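Long-range contact in PrgZ (Enterococcus faecalis, PDB 4FAJ), which serves as an extracellular, membrane-anchored pheromone receptor of the bacterial solute-binding protein 5 family, binding peptide and probably feeding peptide import: residues 240-245 with 254-259. Residues are numbered along the deposited sequence; the frame is centred on the assembly and turned at random.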
loop_
_atom_site.group_PDB
_atom_site.type_symbol
_atom_site.label_atom_id
_atom_site.label_comp_id
_atom_site.label_asym_id
_atom_site.label_seq_id
_atom_site.Cartn_x
_atom_site.Cartn_y
_atom_site.Cartn_z
ATOM N N ASN A 240 5.029 15.407 -15.614
ATOM C CA ASN A 240 5.207 16.428 -14.588
ATOM C C ASN A 240 3.868 16.668 -13.908
ATOM O O ASN A 240 2.828 16.522 -14.529
ATOM C CB ASN A 240 5.646 17.761 -15.201
ATOM C CG ASN A 240 7.068 17.749 -15.715
ATOM O OD1 ASN A 240 7.918 17.021 -15.219
ATOM N ND2 ASN A 240 7.339 18.607 -16.704
ATOM N N LEU A 241 3.877 17.044 -12.642
ATOM C CA LEU A 241 2.624 17.422 -11.967
ATOM C C LEU A 241 2.387 18.891 -12.273
ATOM O O LEU A 241 3.146 19.744 -11.810
ATOM C CB LEU A 241 2.709 17.184 -10.464
ATOM C CG LEU A 241 1.464 17.571 -9.647
ATOM C CD1 LEU A 241 0.267 16.705 -10.012
ATOM C CD2 LEU A 241 1.751 17.478 -8.149
ATOM N N THR A 242 1.372 19.182 -13.086
ATOM C CA THR A 242 1.135 20.553 -13.571
ATOM C C THR A 242 -0.051 21.268 -12.901
ATOM O O THR A 242 -0.148 22.490 -12.976
ATOM C CB THR A 242 0.984 20.594 -15.118
ATOM O OG1 THR A 242 0.031 19.615 -15.548
ATOM C CG2 THR A 242 2.331 20.303 -15.797
ATOM N N ASN A 243 -0.939 20.522 -12.242
ATOM C CA ASN A 243 -2.094 21.122 -11.559
ATOM C C ASN A 243 -2.490 20.306 -10.335
ATOM O O ASN A 243 -2.926 19.169 -10.467
ATOM C CB ASN A 243 -3.279 21.210 -12.528
ATOM C CG ASN A 243 -4.356 22.171 -12.066
ATOM O OD1 ASN A 243 -4.513 22.437 -10.875
ATOM N ND2 ASN A 243 -5.112 22.707 -13.026
ATOM N N LEU A 244 -2.298 20.875 -9.148
ATOM C CA LEU A 244 -2.728 20.249 -7.893
ATOM C C LEU A 244 -2.799 21.353 -6.845
ATOM O O LEU A 244 -1.771 21.827 -6.363
ATOM C CB LEU A 244 -1.775 19.129 -7.432
ATOM C CG LEU A 244 -2.357 18.144 -6.403
ATOM C CD1 LEU A 244 -1.406 16.977 -6.141
ATOM C CD2 LEU A 244 -2.688 18.790 -5.102
ATOM N N GLU A 245 -4.015 21.761 -6.500
ATOM C CA GLU A 245 -4.200 22.951 -5.664
ATOM C C GLU A 245 -3.800 22.752 -4.209
ATOM O O GLU A 245 -3.142 23.612 -3.622
ATOM C CB GLU A 245 -5.645 23.440 -5.744
ATOM C CG GLU A 245 -5.995 24.046 -7.089
ATOM C CD GLU A 245 -7.245 24.902 -7.032
ATOM O OE1 GLU A 245 -8.105 24.663 -6.148
ATOM O OE2 GLU A 245 -7.361 25.817 -7.872
ATOM N N THR A 254 -3.905 17.251 -12.491
ATOM C CA THR A 254 -3.472 16.993 -13.867
ATOM C C THR A 254 -1.958 16.782 -13.929
ATOM O O THR A 254 -1.191 17.492 -13.263
ATOM C CB THR A 254 -3.840 18.181 -14.813
ATOM O OG1 THR A 254 -5.268 18.360 -14.855
ATOM C CG2 THR A 254 -3.306 17.929 -16.229
ATOM N N ILE A 255 -1.534 15.790 -14.717
ATOM C CA ILE A 255 -0.118 15.586 -15.017
ATOM C C ILE A 255 0.066 15.728 -16.521
ATOM O O ILE A 255 -0.846 15.438 -17.293
ATOM C CB ILE A 255 0.419 14.208 -14.504
ATOM C CG1 ILE A 255 -0.176 13.044 -15.318
ATOM C CG2 ILE A 255 0.112 14.055 -13.008
ATOM C CD1 ILE A 255 0.174 11.614 -14.791
ATOM N N SER A 256 1.250 16.181 -16.929
ATOM C CA SER A 256 1.522 16.483 -18.331
ATOM C C SER A 256 2.876 15.904 -18.730
ATOM O O SER A 256 3.781 15.807 -17.901
ATOM C CB SER A 256 1.523 17.998 -18.543
ATOM O OG SER A 256 0.270 18.557 -18.197
ATOM N N LYS A 257 3.028 15.549 -19.999
ATOM C CA LYS A 257 4.266 14.931 -20.455
ATOM C C LYS A 257 5.499 15.759 -20.080
ATOM O O LYS A 257 5.546 16.958 -20.327
ATOM C CB LYS A 257 4.250 14.694 -21.969
ATOM C CG LYS A 257 5.534 14.029 -22.470
ATOM C CD LYS A 257 5.454 13.658 -23.947
ATOM C CE LYS A 257 6.843 13.404 -24.513
ATOM N NZ LYS A 257 6.822 12.568 -25.749
ATOM N N ASN A 258 6.481 15.089 -19.481
ATOM C CA ASN A 258 7.766 15.676 -19.106
ATOM C C ASN A 258 8.763 15.525 -20.257
ATOM O O ASN A 258 9.323 14.451 -20.465
ATOM C CB ASN A 258 8.312 14.965 -17.859
ATOM C CG ASN A 258 9.696 15.445 -17.454
ATOM O OD1 ASN A 258 10.230 16.421 -17.992
ATOM N ND2 ASN A 258 10.272 14.771 -16.473
ATOM N N LYS A 259 8.986 16.613 -20.988
ATOM C CA LYS A 259 9.864 16.587 -22.155
ATOM C C LYS A 259 11.338 16.394 -21.792
ATOM O O LYS A 259 12.133 16.055 -22.662
ATOM C CB LYS A 259 9.680 17.852 -23.001
ATOM C CG LYS A 259 8.334 17.896 -23.722
ATOM C CD LYS A 259 8.454 18.539 -25.100
ATOM C CE LYS A 259 7.203 18.310 -25.946
ATOM N NZ LYS A 259 6.073 19.193 -25.532
HETATM O O HOH W 1 10.450 19.125 -17.501
HETATM O O HOH W 2 5.142 19.021 -18.435
#
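Residues 240-243 and 254-257 pair as parts of strands 239-243 and 252-257, the antiparallel arms of a beta hairpin. Asn240 and Ser256 form a hydrogen-bonded pair: Asn240 N gives a short, nearly straight bond to Ser256 O (2.6 Å, 168° at the hydrogen), and Ser256 N answers to Asn240 O. That same oxygen also takes a CA-H...O contact from Ile255. The Asn240 side chain, CG anti to its carbonyl carbon, crosses that of Asn258 at about a right angle, with OD1 3.3 Å from Asn258 CG; the amides are not directly bonded. Instead Asn240 ND2 donates to two waters, one reaching Asn258 OD1, which also accepts from Glu260 N, the other Lys257 O. Leu241 and Ile255 form a non-hydrogen-bonded pair, Leu241 CD1 lying 4.0 Å from Ile255 CG2 on the opposite face from Ser256. At Thr242 a classic bulge interrupts the register: Thr242 N and Asn243 N both donate to Thr254 O, at 3.1 and 3.2 Å. The bulge turns Thr242 toward the partner strand, and OG1, set between its own N and carbonyl carbon (chi1 50°), shares a 2.9 Å hydrogen bond with Ser256 OG. Asn243 O then accepts from Thr254 N, and the CB atoms of Asn243 and Thr254 touch. Strand 239-243 is an outermost strand of a four-stranded mixed sheet; beyond strand 252-257 lies strand 271-276, whose Asn273 ND2 is hydrogen-bonded to Thr254 OG1, and Ile255 packs against Leu86 and Val90 of helix 81-90.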